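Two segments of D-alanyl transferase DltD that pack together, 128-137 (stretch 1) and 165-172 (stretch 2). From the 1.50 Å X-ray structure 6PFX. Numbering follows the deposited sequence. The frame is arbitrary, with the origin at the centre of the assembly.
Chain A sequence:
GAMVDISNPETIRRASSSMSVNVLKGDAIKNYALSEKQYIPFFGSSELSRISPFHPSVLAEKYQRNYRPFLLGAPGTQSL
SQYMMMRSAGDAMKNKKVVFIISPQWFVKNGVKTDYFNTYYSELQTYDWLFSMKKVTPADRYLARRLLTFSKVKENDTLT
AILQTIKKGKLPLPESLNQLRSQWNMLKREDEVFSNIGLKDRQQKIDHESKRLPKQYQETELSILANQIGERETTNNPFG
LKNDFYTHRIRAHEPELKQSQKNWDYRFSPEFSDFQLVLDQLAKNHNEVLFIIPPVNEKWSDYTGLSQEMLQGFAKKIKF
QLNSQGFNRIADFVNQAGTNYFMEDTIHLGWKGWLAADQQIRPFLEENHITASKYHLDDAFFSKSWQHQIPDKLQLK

Stretch 1 128-137: DWLFSMKKVT
Stretch 2, residues 165-172: TIKKGKLP

How does the helical end of stretch 2 meet stretch 1? Residues 165-167 finish a helix that begins earlier in the chain, and Thr 165 and Lys 167 make no contact across the interface. Ile 166 (phi/psi -65/-41) does, with its CA-to-CB bond directed toward stretch 1, chi1 m and chi2 t. Ile 166 CD1 lies 3.4 Å from Leu 130 CD2, 3.8 Å from Met 133 SD and 4.4 Å from Trp 129 CH2, approaching the indole obliquely. Trp 129 (chi1 t, chi2 58°) and Leu 130 (chi1 m, chi2 t) stand in the last turns of the helix that occupies 128-132 and begins earlier in the chain. Both start sideways and come nearer at their ends, while Met 133 (m, t, p) points toward stretch 2. Ile 166 CG2 is 4.0 Å from Val 136 CG1.

What turns the chain after this helix? The CA-to-CB bond of Lys 168 (-76/-1) points away, and Gly 169, at 92/12, leaves helical geometry in a Schellman motif. Two hydrogen bonds reach back into the last turn: Gly 169 N to Ile 166 O at 2.8 Å, and Lys 170 N to Thr 165 O at 3.1 Å. The positive phi suits glycine, since a CB here would be jammed against the carbonyl oxygen of the preceding residue. The turn leaves Gly 169 O 4.0 Å from Val 136 CB.

How does stretch 1 present Val 136 to this turn? Its own helix ends as Met 133 adopts -69/126, after Ser 132 OG has bonded back to Trp 129 O at 2.6 Å. The CA-to-CB bonds of Lys 134 (-105/-22) and Lys 135 (-149/163) then point away, whereas that of Val 136 (-97/115, chi1 t) points toward stretch 2. The CA-to-CB bond of Lys 170, at -111/142, also points away, but its backbone faces the valine: Val 136 CG2 is 3.6 Å from Lys 170 O and equally 3.6 Å from Leu 171 N.

What closes the contact at the end of stretch 2? Leu 171 (-78/128, chi1 t, chi2 p) starts sideways and brings its end closer. Leu 171 CD1 is 3.9 Å from Val 136 CG2, 4.0 Å from Met 133 CE and 4.0 Å from Lys 135 CA, while Leu 171 CD2 lies 3.4 Å from Lys 134 O. The CA atoms of Val 136 and Leu 171 are 5.9 Å apart; those of Leu 130 and Pro 172 (-60/143) are 8.6 Å apart. No hydrogen bond crosses the interface, so the 365 Å² buried rests on van der Waals packing of apolar side chains against one another and against backbone atoms.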

ATOM      1  N   ASP A 128      10.367 -15.210   9.396  1.00 17.86           N
ATOM      2  CA  ASP A 128       9.114 -15.247  10.137  1.00 14.80           C
ATOM      3  C   ASP A 128       8.091 -16.114   9.409  1.00 14.12           C
ATOM      4  O   ASP A 128       7.419 -16.959  10.010  1.00 19.76           O
ATOM      5  CB  ASP A 128       8.524 -13.839  10.273  1.00 19.16           C
ATOM      6  CG  ASP A 128       9.179 -12.997  11.365  1.00 17.73           C
ATOM      7  OD1 ASP A 128       9.888 -13.537  12.238  1.00 19.90           O
ATOM      8  OD2 ASP A 128       8.962 -11.767  11.333  1.00 23.64           O
ATOM      9  N   TRP A 129       7.941 -15.881   8.103  1.00 15.60           N
ATOM     10  CA  TRP A 129       6.986 -16.633   7.299  1.00 16.76           C
ATOM     11  C   TRP A 129       7.333 -18.111   7.291  1.00 18.06           C
ATOM     12  O   TRP A 129       6.484 -18.962   7.575  1.00 18.56           O
ATOM     13  CB  TRP A 129       6.997 -16.057   5.885  1.00 15.98           C
ATOM     14  CG  TRP A 129       6.500 -16.970   4.821  1.00 17.07           C
ATOM     15  CD1 TRP A 129       5.269 -17.564   4.749  1.00 17.40           C
ATOM     16  CD2 TRP A 129       7.208 -17.364   3.636  1.00 17.81           C
ATOM     17  NE1 TRP A 129       5.180 -18.315   3.596  1.00 18.59           N
ATOM     18  CE2 TRP A 129       6.356 -18.209   2.902  1.00 15.56           C
ATOM     19  CE3 TRP A 129       8.483 -17.092   3.132  1.00 15.60           C
ATOM     20  CZ2 TRP A 129       6.738 -18.784   1.686  1.00 16.23           C
ATOM     21  CZ3 TRP A 129       8.859 -17.665   1.925  1.00 15.49           C
ATOM     22  CH2 TRP A 129       7.989 -18.499   1.218  1.00 15.87           C
ATOM     23  N   LEU A 130       8.595 -18.437   7.010  1.00 18.64           N
ATOM     24  CA  LEU A 130       8.991 -19.836   6.913  1.00 17.45           C
ATOM     25  C   LEU A 130       8.723 -20.585   8.213  1.00 20.45           C
ATOM     26  O   LEU A 130       8.243 -21.723   8.191  1.00 20.03           O
ATOM     27  CB  LEU A 130      10.468 -19.943   6.543  1.00 15.72           C
ATOM     28  CG  LEU A 130      10.845 -19.459   5.147  1.00 14.61           C
ATOM     29  CD1 LEU A 130      12.354 -19.495   4.938  1.00 17.11           C
ATOM     30  CD2 LEU A 130      10.174 -20.281   4.069  1.00 19.28           C
ATOM     31  N   PHE A 131       9.063 -19.985   9.357  1.00 14.29           N
ATOM     32  CA  PHE A 131       8.842 -20.644  10.642  1.00 18.58           C
ATOM     33  C   PHE A 131       7.374 -20.652  11.039  1.00 22.75           C
ATOM     34  O   PHE A 131       6.998 -21.433  11.921  1.00 25.91           O
ATOM     35  CB  PHE A 131       9.716 -20.000  11.728  1.00 19.80           C
ATOM     36  CG  PHE A 131      11.179 -20.355  11.613  1.00 18.80           C
ATOM     37  CD1 PHE A 131      11.654 -21.582  12.058  1.00 23.87           C
ATOM     38  CD2 PHE A 131      12.081 -19.469  11.061  1.00 20.53           C
ATOM     39  CE1 PHE A 131      13.001 -21.913  11.940  1.00 17.87           C
ATOM     40  CE2 PHE A 131      13.425 -19.800  10.946  1.00 21.67           C
ATOM     41  CZ  PHE A 131      13.881 -21.017  11.389  1.00 22.91           C
ATOM     42  N   SER A 132       6.542 -19.833  10.384  1.00 23.86           N
ATOM     43  CA  SER A 132       5.113 -19.782  10.656  1.00 25.33           C
ATOM     44  C   SER A 132       4.338 -20.850   9.900  1.00 27.19           C
ATOM     45  O   SER A 132       3.233 -21.212  10.321  1.00 28.83           O
ATOM     46  CB  SER A 132       4.541 -18.418  10.232  1.00 19.49           C
ATOM     47  OG  SER A 132       4.249 -18.360   8.836  1.00 25.21           O
ATOM     48  N   MET A 133       4.891 -21.353   8.795  1.00 24.77           N
ATOM     49  CA  MET A 133       4.161 -22.262   7.924  1.00 23.40           C
ATOM     50  C   MET A 133       3.941 -23.604   8.604  1.00 26.40           C
ATOM     51  O   MET A 133       4.893 -24.248   9.056  1.00 24.55           O
ATOM     52  CB  MET A 133       4.951 -22.501   6.635  1.00 22.83           C
ATOM     53  CG  MET A 133       4.978 -21.328   5.682  1.00 25.35           C
ATOM     54  SD  MET A 133       5.974 -21.646   4.211  1.00 27.19           S
ATOM     55  CE  MET A 133       5.395 -23.268   3.773  1.00 20.29           C
ATOM     56  N   LYS A 134       2.682 -24.033   8.661  1.00 26.25           N
ATOM     57  CA  LYS A 134       2.344 -25.375   9.106  1.00 25.22           C
ATOM     58  C   LYS A 134       1.941 -26.278   7.953  1.00 27.87           C
ATOM     59  O   LYS A 134       2.023 -27.502   8.084  1.00 28.88           O
ATOM     60  CB  LYS A 134       1.199 -25.334  10.127  1.00 32.67           C
ATOM     61  CG  LYS A 134       1.492 -24.503  11.370  1.00 35.39           C
ATOM     62  CD  LYS A 134       2.626 -25.088  12.214  1.00 37.60           C
ATOM     63  CE  LYS A 134       2.219 -26.372  12.953  1.00 36.22           C
ATOM     64  NZ  LYS A 134       3.401 -27.061  13.562  1.00 39.63           N
ATOM     65  N   LYS A 135       1.518 -25.700   6.833  1.00 24.03           N
ATOM     66  CA  LYS A 135       1.266 -26.436   5.609  1.00 20.69           C
ATOM     67  C   LYS A 135       1.575 -25.490   4.459  1.00 22.40           C
ATOM     68  O   LYS A 135       1.646 -24.272   4.637  1.00 25.61           O
ATOM     69  CB  LYS A 135      -0.182 -26.909   5.517  1.00 27.19           C
ATOM     70  CG  LYS A 135      -1.181 -25.785   5.351  1.00 31.46           C
ATOM     71  CD  LYS A 135      -2.614 -26.305   5.358  1.00 33.97           C
ATOM     72  CE  LYS A 135      -3.608 -25.186   5.088  1.00 40.77           C
ATOM     73  NZ  LYS A 135      -3.439 -24.043   6.035  1.00 45.72           N
ATOM     74  N   VAL A 136       1.739 -26.055   3.275  1.00 21.31           N
ATOM     75  CA  VAL A 136       2.063 -25.282   2.082  1.00 18.70           C
ATOM     76  C   VAL A 136       0.762 -25.012   1.342  1.00 21.31           C
ATOM     77  O   VAL A 136       0.098 -25.938   0.868  1.00 24.23           O
ATOM     78  CB  VAL A 136       3.089 -26.010   1.205  1.00 25.80           C
ATOM     79  CG1 VAL A 136       3.433 -25.179  -0.016  1.00 24.05           C
ATOM     80  CG2 VAL A 136       4.353 -26.306   2.020  1.00 24.11           C
ATOM     81  N   THR A 137       0.383 -23.750   1.266  1.00 19.23           N
ATOM     82  CA  THR A 137      -0.778 -23.327   0.506  1.00 19.06           C
ATOM     83  C   THR A 137      -0.340 -22.799  -0.844  1.00 17.84           C
ATOM     84  O   THR A 137       0.842 -22.527  -1.074  1.00 17.07           O
ATOM     85  CB  THR A 137      -1.536 -22.226   1.253  1.00 22.24           C
ATOM     86  OG1 THR A 137      -0.741 -21.030   1.319  1.00 22.55           O
ATOM     87  CG2 THR A 137      -1.900 -22.664   2.653  1.00 18.78           C
ATOM     88  N   THR A 165      12.007 -26.275  -2.124  1.00 18.45           N
ATOM     89  CA  THR A 165      11.129 -27.288  -1.540  1.00 20.72           C
ATOM     90  C   THR A 165       9.679 -26.815  -1.517  1.00 18.77           C
ATOM     91  O   THR A 165       8.764 -27.554  -1.904  1.00 19.11           O
ATOM     92  CB  THR A 165      11.630 -27.603  -0.129  1.00 23.68           C
ATOM     93  OG1 THR A 165      12.955 -28.151  -0.207  1.00 23.40           O
ATOM     94  CG2 THR A 165      10.727 -28.584   0.577  1.00 22.52           C
ATOM     95  N   ILE A 166       9.455 -25.578  -1.065  1.00 17.83           N
ATOM     96  CA  ILE A 166       8.108 -25.019  -0.995  1.00 17.92           C
ATOM     97  C   ILE A 166       7.514 -24.852  -2.386  1.00 18.90           C
ATOM     98  O   ILE A 166       6.326 -25.117  -2.608  1.00 18.91           O
ATOM     99  CB  ILE A 166       8.132 -23.687  -0.214  1.00 16.43           C
ATOM    100  CG1 ILE A 166       8.545 -23.963   1.228  1.00 17.70           C
ATOM    101  CG2 ILE A 166       6.787 -23.001  -0.354  1.00 17.15           C
ATOM    102  CD1 ILE A 166       8.895 -22.725   2.029  1.00 17.00           C
ATOM    103  N   LYS A 167       8.323 -24.396  -3.341  1.00 18.25           N
ATOM    104  CA  LYS A 167       7.836 -24.237  -4.707  1.00 19.75           C
ATOM    105  C   LYS A 167       7.271 -25.544  -5.247  1.00 24.04           C
ATOM    106  O   LYS A 167       6.266 -25.545  -5.970  1.00 27.25           O
ATOM    107  CB  LYS A 167       8.970 -23.733  -5.595  1.00 20.96           C
ATOM    108  CG  LYS A 167       8.621 -23.652  -7.067  1.00 28.37           C
ATOM    109  CD  LYS A 167       9.725 -22.947  -7.826  1.00 27.17           C
ATOM    110  CE  LYS A 167       9.475 -22.998  -9.323  1.00 38.18           C
ATOM    111  NZ  LYS A 167      10.409 -22.113 -10.069  1.00 44.49           N
ATOM    112  N   LYS A 168       7.906 -26.669  -4.909  1.00 23.60           N
ATOM    113  CA  LYS A 168       7.438 -27.985  -5.316  1.00 22.54           C
ATOM    114  C   LYS A 168       6.238 -28.469  -4.511  1.00 25.77           C
ATOM    115  O   LYS A 168       5.768 -29.586  -4.755  1.00 29.80           O
ATOM    116  CB  LYS A 168       8.557 -29.018  -5.152  1.00 23.64           C
ATOM    117  CG  LYS A 168       9.689 -28.913  -6.147  1.00 35.98           C
ATOM    118  CD  LYS A 168      10.675 -30.082  -5.978  1.00 45.35           C
ATOM    119  CE  LYS A 168      10.047 -31.433  -6.353  1.00 52.77           C
ATOM    120  NZ  LYS A 168      11.022 -32.569  -6.304  1.00 64.03           N
ATOM    121  N   GLY A 169       5.763 -27.685  -3.547  1.00 22.98           N
ATOM    122  CA  GLY A 169       4.580 -28.018  -2.786  1.00 20.58           C
ATOM    123  C   GLY A 169       4.830 -28.778  -1.508  1.00 22.11           C
ATOM    124  O   GLY A 169       3.871 -29.266  -0.901  1.00 27.97           O
ATOM    125  N   LYS A 170       6.076 -28.871  -1.067  1.00 23.23           N
ATOM    126  CA  LYS A 170       6.431 -29.696   0.075  1.00 19.34           C
ATOM    127  C   LYS A 170       6.831 -28.829   1.257  1.00 22.63           C
ATOM    128  O   LYS A 170       7.455 -27.775   1.094  1.00 21.77           O
ATOM    129  CB  LYS A 170       7.550 -30.665  -0.297  1.00 26.35           C
ATOM    130  CG  LYS A 170       7.106 -31.693  -1.327  1.00 33.15           C
ATOM    131  CD  LYS A 170       8.190 -32.723  -1.616  1.00 51.62           C
ATOM    132  CE  LYS A 170       7.682 -33.792  -2.580  1.00 70.64           C
ATOM    133  NZ  LYS A 170       8.722 -34.806  -2.919  1.00 79.55           N
ATOM    134  N   LEU A 171       6.447 -29.260   2.426  1.00 24.87           N
ATOM    135  CA  LEU A 171       6.780 -28.520   3.629  1.00 20.99           C
ATOM    136  C   LEU A 171       8.232 -28.786   4.000  1.00 24.24           C
ATOM    137  O   LEU A 171       8.643 -29.948   4.078  1.00 26.54           O
ATOM    138  CB  LEU A 171       5.856 -28.956   4.753  1.00 23.90           C
ATOM    139  CG  LEU A 171       5.851 -28.091   6.006  1.00 27.06           C
ATOM    140  CD1 LEU A 171       5.300 -26.700   5.760  1.00 29.09           C
ATOM    141  CD2 LEU A 171       5.040 -28.823   7.066  1.00 31.43           C
ATOM    142  N   PRO A 172       9.041 -27.746   4.206  1.00 21.45           N
ATOM    143  CA  PRO A 172      10.431 -27.975   4.619  1.00 18.92           C
ATOM    144  C   PRO A 172      10.498 -28.732   5.939  1.00 20.92           C
ATOM    145  O   PRO A 172       9.694 -28.517   6.847  1.00 23.37           O
ATOM    146  CB  PRO A 172      10.994 -26.554   4.764  1.00 20.28           C
ATOM    147  CG  PRO A 172      10.136 -25.720   3.857  1.00 22.66           C
ATOM    148  CD  PRO A 172       8.759 -26.314   3.975  1.00 20.63           C
TER